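Local structure of SCO1/SenC family lipoprotein (Bacillus anthracis, 4HDE) at residues N54-L67 and G152-K166. The protein probably binds copper and helps to deliver it during cytochrome c oxidase assembly, as a thioredoxin-fold lipoprotein of the SCO1/SenC family. Residues are numbered along the deposited sequence; the frame is centred on the assembly and turned at random.
Sequences NMAKLQKMAKEEKL and GISNTPYEDIIRDMK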
loop_
_atom_site.group_PDB
_atom_site.type_symbol
_atom_site.label_atom_id
_atom_site.label_comp_id
_atom_site.label_asym_id
_atom_site.label_seq_id
_atom_site.Cartn_x
_atom_site.Cartn_y
_atom_site.Cartn_z
ATOM N N ASN A 54 3.296 -10.126 4.791
ATOM C CA ASN A 54 3.349 -9.310 6.002
ATOM C C ASN A 54 2.141 -8.378 6.092
ATOM O O ASN A 54 1.542 -8.200 7.157
ATOM C CB ASN A 54 4.651 -8.514 6.071
ATOM C CG ASN A 54 5.869 -9.398 6.212
ATOM O OD1 ASN A 54 5.775 -10.559 6.613
ATOM N ND2 ASN A 54 7.031 -8.852 5.881
HETATM N N MSE A 55 1.760 -7.790 4.971
HETATM C CA MSE A 55 0.568 -6.981 4.954
HETATM C C MSE A 55 -0.669 -7.825 5.278
HETATM O O MSE A 55 -1.563 -7.367 5.985
HETATM C CB MSE A 55 0.424 -6.253 3.620
HETATM C CG MSE A 55 -0.762 -5.289 3.602
HETATM SE SE MSE A 55 -0.760 -3.997 2.143
HETATM C CE MSE A 55 0.443 -2.674 2.938
ATOM N N ALA A 56 -0.715 -9.064 4.792
ATOM C CA ALA A 56 -1.826 -9.957 5.132
ATOM C C ALA A 56 -1.882 -10.277 6.633
ATOM O O ALA A 56 -2.966 -10.392 7.214
ATOM C CB ALA A 56 -1.747 -11.227 4.314
ATOM N N LYS A 57 -0.724 -10.425 7.267
ATOM C CA LYS A 57 -0.687 -10.660 8.708
ATOM C C LYS A 57 -1.240 -9.432 9.427
ATOM O O LYS A 57 -2.046 -9.560 10.355
ATOM C CB LYS A 57 0.734 -10.966 9.170
ATOM C CG LYS A 57 0.828 -11.238 10.668
ATOM C CD LYS A 57 2.153 -11.888 11.051
ATOM C CE LYS A 57 2.313 -11.958 12.566
ATOM N NZ LYS A 57 1.222 -12.716 13.242
ATOM N N LEU A 58 -0.846 -8.246 8.977
ATOM C CA LEU A 58 -1.357 -7.004 9.537
ATOM C C LEU A 58 -2.865 -6.895 9.346
ATOM O O LEU A 58 -3.575 -6.464 10.252
ATOM C CB LEU A 58 -0.644 -5.808 8.900
ATOM C CG LEU A 58 -1.049 -4.420 9.390
ATOM C CD1 LEU A 58 -0.872 -4.300 10.893
ATOM C CD2 LEU A 58 -0.212 -3.385 8.670
ATOM N N GLN A 59 -3.357 -7.275 8.171
ATOM C CA GLN A 59 -4.784 -7.259 7.881
ATOM C C GLN A 59 -5.551 -8.141 8.869
ATOM O O GLN A 59 -6.573 -7.739 9.434
ATOM C CB GLN A 59 -5.034 -7.725 6.445
ATOM C CG GLN A 59 -6.501 -7.790 6.052
ATOM C CD GLN A 59 -6.735 -8.450 4.701
ATOM O OE1 GLN A 59 -6.149 -9.491 4.388
ATOM N NE2 GLN A 59 -7.635 -7.873 3.908
ATOM N N LYS A 60 -5.051 -9.354 9.089
ATOM C CA LYS A 60 -5.699 -10.297 9.982
ATOM C C LYS A 60 -5.681 -9.782 11.428
ATOM O O LYS A 60 -6.673 -9.875 12.160
ATOM C CB LYS A 60 -5.004 -11.655 9.878
ATOM C CG LYS A 60 -5.749 -12.799 10.514
ATOM C CD LYS A 60 -4.960 -14.098 10.382
ATOM C CE LYS A 60 -5.870 -15.279 10.094
ATOM N NZ LYS A 60 -6.493 -15.168 8.744
HETATM N N MSE A 61 -4.547 -9.235 11.843
HETATM C CA MSE A 61 -4.412 -8.731 13.207
HETATM C C MSE A 61 -5.321 -7.532 13.445
HETATM O O MSE A 61 -5.923 -7.398 14.516
HETATM C CB MSE A 61 -2.952 -8.382 13.498
HETATM C CG MSE A 61 -2.044 -9.605 13.585
HETATM SE SE MSE A 61 -0.163 -9.174 13.834
HETATM C CE MSE A 61 -0.208 -8.590 15.701
ATOM N N ALA A 62 -5.424 -6.659 12.452
ATOM C CA ALA A 62 -6.289 -5.491 12.588
ATOM C C ALA A 62 -7.746 -5.912 12.719
ATOM O O ALA A 62 -8.485 -5.364 13.544
ATOM C CB ALA A 62 -6.097 -4.537 11.409
ATOM N N LYS A 63 -8.164 -6.883 11.913
ATOM C CA LYS A 63 -9.530 -7.385 11.979
ATOM C C LYS A 63 -9.816 -7.956 13.375
ATOM O O LYS A 63 -10.875 -7.716 13.965
ATOM C CB LYS A 63 -9.738 -8.462 10.918
ATOM C CG LYS A 63 -11.176 -8.885 10.768
ATOM C CD LYS A 63 -11.977 -7.773 10.113
ATOM C CE LYS A 63 -13.362 -8.245 9.707
ATOM N NZ LYS A 63 -13.998 -7.287 8.757
ATOM N N GLU A 64 -8.871 -8.722 13.910
ATOM C CA GLU A 64 -9.038 -9.294 15.244
ATOM C C GLU A 64 -9.228 -8.220 16.317
ATOM O O GLU A 64 -10.006 -8.402 17.246
ATOM C CB GLU A 64 -7.862 -10.206 15.593
ATOM C CG GLU A 64 -7.964 -10.865 16.971
ATOM C CD GLU A 64 -9.149 -11.812 17.104
ATOM O OE1 GLU A 64 -9.492 -12.492 16.113
ATOM O OE2 GLU A 64 -9.732 -11.887 18.209
ATOM N N GLU A 65 -8.520 -7.106 16.167
ATOM C CA GLU A 65 -8.629 -5.975 17.086
ATOM C C GLU A 65 -9.864 -5.109 16.823
ATOM O O GLU A 65 -10.078 -4.113 17.513
ATOM C CB GLU A 65 -7.376 -5.101 16.995
ATOM C CG GLU A 65 -6.089 -5.781 17.448
ATOM C CD GLU A 65 -5.853 -5.661 18.937
ATOM O OE1 GLU A 65 -6.784 -5.244 19.662
ATOM O OE2 GLU A 65 -4.730 -5.980 19.387
ATOM N N LYS A 66 -10.657 -5.473 15.819
ATOM C CA LYS A 66 -11.855 -4.711 15.443
ATOM C C LYS A 66 -11.506 -3.313 14.936
ATOM O O LYS A 66 -12.309 -2.379 15.032
ATOM C CB LYS A 66 -12.879 -4.682 16.579
ATOM C CG LYS A 66 -13.349 -6.074 16.994
ATOM C CD LYS A 66 -14.468 -6.003 18.024
ATOM C CE LYS A 66 -14.825 -7.388 18.552
ATOM N NZ LYS A 66 -15.855 -7.329 19.628
ATOM N N LEU A 67 -10.306 -3.184 14.387
ATOM C CA LEU A 67 -9.901 -1.962 13.727
ATOM C C LEU A 67 -10.424 -1.987 12.310
ATOM O O LEU A 67 -10.297 -2.988 11.605
ATOM C CB LEU A 67 -8.380 -1.814 13.730
ATOM C CG LEU A 67 -7.794 -1.477 15.102
ATOM C CD1 LEU A 67 -6.307 -1.803 15.154
ATOM C CD2 LEU A 67 -8.049 -0.021 15.475
ATOM N N GLY A 152 8.235 -2.919 5.757
ATOM C CA GLY A 152 7.343 -3.965 5.295
ATOM C C GLY A 152 8.038 -5.290 5.060
ATOM O O GLY A 152 7.396 -6.264 4.682
ATOM N N ILE A 153 9.347 -5.342 5.281
ATOM C CA ILE A 153 10.110 -6.523 4.897
ATOM C C ILE A 153 11.035 -7.048 5.997
ATOM O O ILE A 153 11.310 -8.241 6.065
ATOM C CB ILE A 153 10.920 -6.271 3.594
ATOM C CG1 ILE A 153 11.567 -7.563 3.096
ATOM C CG2 ILE A 153 11.975 -5.196 3.803
ATOM C CD1 ILE A 153 10.585 -8.569 2.529
ATOM N N SER A 154 11.515 -6.158 6.853
ATOM C CA SER A 154 12.458 -6.548 7.894
ATOM C C SER A 154 11.914 -6.195 9.273
ATOM O O SER A 154 11.793 -5.022 9.621
ATOM C CB SER A 154 13.805 -5.861 7.668
ATOM O OG SER A 154 14.751 -6.252 8.648
ATOM N N ASN A 155 11.577 -7.218 10.050
ATOM C CA ASN A 155 11.044 -7.011 11.389
ATOM C C ASN A 155 9.870 -6.033 11.414
ATOM O O ASN A 155 9.862 -5.084 12.191
ATOM C CB ASN A 155 12.151 -6.524 12.322
ATOM C CG ASN A 155 11.738 -6.548 13.777
ATOM O OD1 ASN A 155 10.835 -7.292 14.168
ATOM N ND2 ASN A 155 12.400 -5.735 14.589
ATOM N N THR A 156 8.897 -6.255 10.543
ATOM C CA THR A 156 7.703 -5.418 10.531
ATOM C C THR A 156 7.138 -5.306 11.957
ATOM O O THR A 156 6.873 -6.322 12.603
ATOM C CB THR A 156 6.651 -5.995 9.579
ATOM O OG1 THR A 156 7.187 -6.028 8.249
ATOM C CG2 THR A 156 5.390 -5.152 9.594
ATOM N N PRO A 157 6.977 -4.075 12.466
ATOM C CA PRO A 157 6.600 -3.911 13.874
ATOM C C PRO A 157 5.082 -3.930 14.048
ATOM O O PRO A 157 4.458 -2.880 14.273
ATOM C CB PRO A 157 7.165 -2.534 14.214
ATOM C CG PRO A 157 7.062 -1.777 12.933
ATOM C CD PRO A 157 7.340 -2.792 11.840
ATOM N N TYR A 158 4.500 -5.120 13.986
ATOM C CA TYR A 158 3.043 -5.245 13.953
ATOM C C TYR A 158 2.376 -4.562 15.137
ATOM O O TYR A 158 1.361 -3.889 14.973
ATOM C CB TYR A 158 2.614 -6.706 13.903
ATOM C CG TYR A 158 3.101 -7.415 12.660
ATOM C CD1 TYR A 158 2.473 -7.217 11.433
ATOM C CD2 TYR A 158 4.183 -8.284 12.711
ATOM C CE1 TYR A 158 2.908 -7.859 10.300
ATOM C CE2 TYR A 158 4.634 -8.925 11.569
ATOM C CZ TYR A 158 3.982 -8.707 10.370
ATOM O OH TYR A 158 4.414 -9.342 9.231
ATOM N N GLU A 159 2.944 -4.737 16.323
ATOM C CA GLU A 159 2.366 -4.154 17.526
ATOM C C GLU A 159 2.392 -2.624 17.504
ATOM O O GLU A 159 1.428 -1.986 17.925
ATOM C CB GLU A 159 3.065 -4.703 18.773
ATOM C CG GLU A 159 2.859 -6.192 18.987
ATOM C CD GLU A 159 3.773 -7.067 18.132
ATOM O OE1 GLU A 159 4.729 -6.541 17.518
ATOM O OE2 GLU A 159 3.534 -8.291 18.082
ATOM N N ASP A 160 3.486 -2.038 17.018
ATOM C CA ASP A 160 3.584 -0.583 16.834
ATOM C C ASP A 160 2.495 -0.075 15.894
ATOM O O ASP A 160 1.842 0.937 16.160
ATOM C CB ASP A 160 4.944 -0.201 16.228
ATOM C CG ASP A 160 6.075 -0.150 17.248
ATOM O OD1 ASP A 160 5.871 -0.532 18.414
ATOM O OD2 ASP A 160 7.193 0.270 16.863
ATOM N N ILE A 161 2.330 -0.758 14.768
ATOM C CA ILE A 161 1.330 -0.354 13.785
ATOM C C ILE A 161 -0.078 -0.425 14.365
ATOM O O ILE A 161 -0.856 0.520 14.219
ATOM C CB ILE A 161 1.424 -1.194 12.501
ATOM C CG1 ILE A 161 2.838 -1.085 11.908
ATOM C CG2 ILE A 161 0.373 -0.718 11.496
ATOM C CD1 ILE A 161 3.097 -2.000 10.727
ATOM N N ILE A 162 -0.392 -1.524 15.038
ATOM C CA ILE A 162 -1.686 -1.683 15.688
ATOM C C ILE A 162 -1.930 -0.562 16.708
ATOM O O ILE A 162 -3.024 0.009 16.770
ATOM C CB ILE A 162 -1.789 -3.069 16.361
ATOM C CG1 ILE A 162 -1.871 -4.174 15.304
ATOM C CG2 ILE A 162 -2.985 -3.131 17.294
ATOM C CD1 ILE A 162 -3.142 -4.140 14.479
ATOM N N ARG A 163 -0.915 -0.262 17.519
ATOM C CA ARG A 163 -0.994 0.814 18.510
ATOM C C ARG A 163 -1.342 2.140 17.834
ATOM O O ARG A 163 -2.213 2.887 18.295
ATOM C CB ARG A 163 0.348 0.927 19.259
ATOM C CG ARG A 163 0.508 2.146 20.172
ATOM C CD ARG A 163 1.991 2.467 20.414
ATOM N NE ARG A 163 2.663 2.828 19.170
ATOM C CZ ARG A 163 3.975 2.753 18.967
ATOM N NH1 ARG A 163 4.482 3.093 17.786
ATOM N NH2 ARG A 163 4.779 2.325 19.935
ATOM N N ASP A 164 -0.640 2.437 16.754
ATOM C CA ASP A 164 -0.869 3.685 16.033
ATOM C C ASP A 164 -2.267 3.744 15.396
ATOM O O ASP A 164 -2.918 4.800 15.401
ATOM C CB ASP A 164 0.230 3.904 14.987
ATOM C CG ASP A 164 1.606 4.129 15.611
ATOM O OD1 ASP A 164 1.690 4.498 16.797
ATOM O OD2 ASP A 164 2.624 3.952 14.899
HETATM N N MSE A 165 -2.730 2.622 14.851
HETATM C CA MSE A 165 -4.098 2.541 14.351
HETATM C C MSE A 165 -5.107 2.812 15.449
HETATM O O MSE A 165 -6.102 3.510 15.227
HETATM C CB MSE A 165 -4.368 1.166 13.748
HETATM C CG MSE A 165 -3.714 0.910 12.423
HETATM SE SE MSE A 165 -3.830 -0.968 11.978
HETATM C CE MSE A 165 -3.301 -0.831 10.128
ATOM N N LYS A 166 -4.874 2.248 16.632
ATOM C CA LYS A 166 -5.783 2.475 17.746
ATOM C C LYS A 166 -5.835 3.945 18.127
ATOM O O LYS A 166 -6.896 4.469 18.422
ATOM C CB LYS A 166 -5.396 1.627 18.954
ATOM C CG LYS A 166 -5.676 0.153 18.765
ATOM C CD LYS A 166 -5.376 -0.624 20.029
ATOM C CE LYS A 166 -5.742 -2.089 19.870
ATOM N NZ LYS A 166 -5.462 -2.858 21.109
HETATM O O HOH W 1 6.826 -10.588 9.481
HETATM O O HOH W 2 9.712 -10.187 6.407
#
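The ring of Tyr158 lies between Lys57 on one face and the methyl CG2 of Thr156, two residues earlier in the chain, on the other, both offset toward the rim. Lys57 makes a CH-pi contact, its CD 4.1 Å from the ring centroid. Having CG anti to the backbone N (chi1 -179°) carries its aliphatic chain out over the ring, and the two side chains cross at about a right angle. Backbone oxygen Asn54 O sits at the ring edge, 3.4 Å from Tyr158 CE1, while the selenium of selenomethionine Met61 approaches obliquely, a Met-aromatic contact with SE 4.5 Å from the Tyr158 ring centroid. The Asn54 amide stands nearly perpendicular to the ring, 82° between planes; a water joins its OD1 to Tyr158 OH. Its ND2 donates an almost straight bond to Gly152 O (2.9 Å). Such packing illustrates how helices 48-64 and 158-169 share one side of a thioredoxin-like sheet: their segments 54-64 and 158-166 cross at -46°, with Met55 and Met165 both touching Val36 on strand 35-40. Knobs-into-holes packing continues inward, Leu58 entering among Tyr158, Ile161, Ile162 and Met165, its CD1 3.8 Å from Ile161 CG2. Farther along, Ile162 CD1 rests against Ala62 CA (3.9 Å) and Leu67, just past the Schellman motif at Lys66. Near the C-terminal ends of the two segments, the extended Lys166 brings NZ above the Glu65 carboxylate plane in a salt bridge of 3.1 Å to OE1.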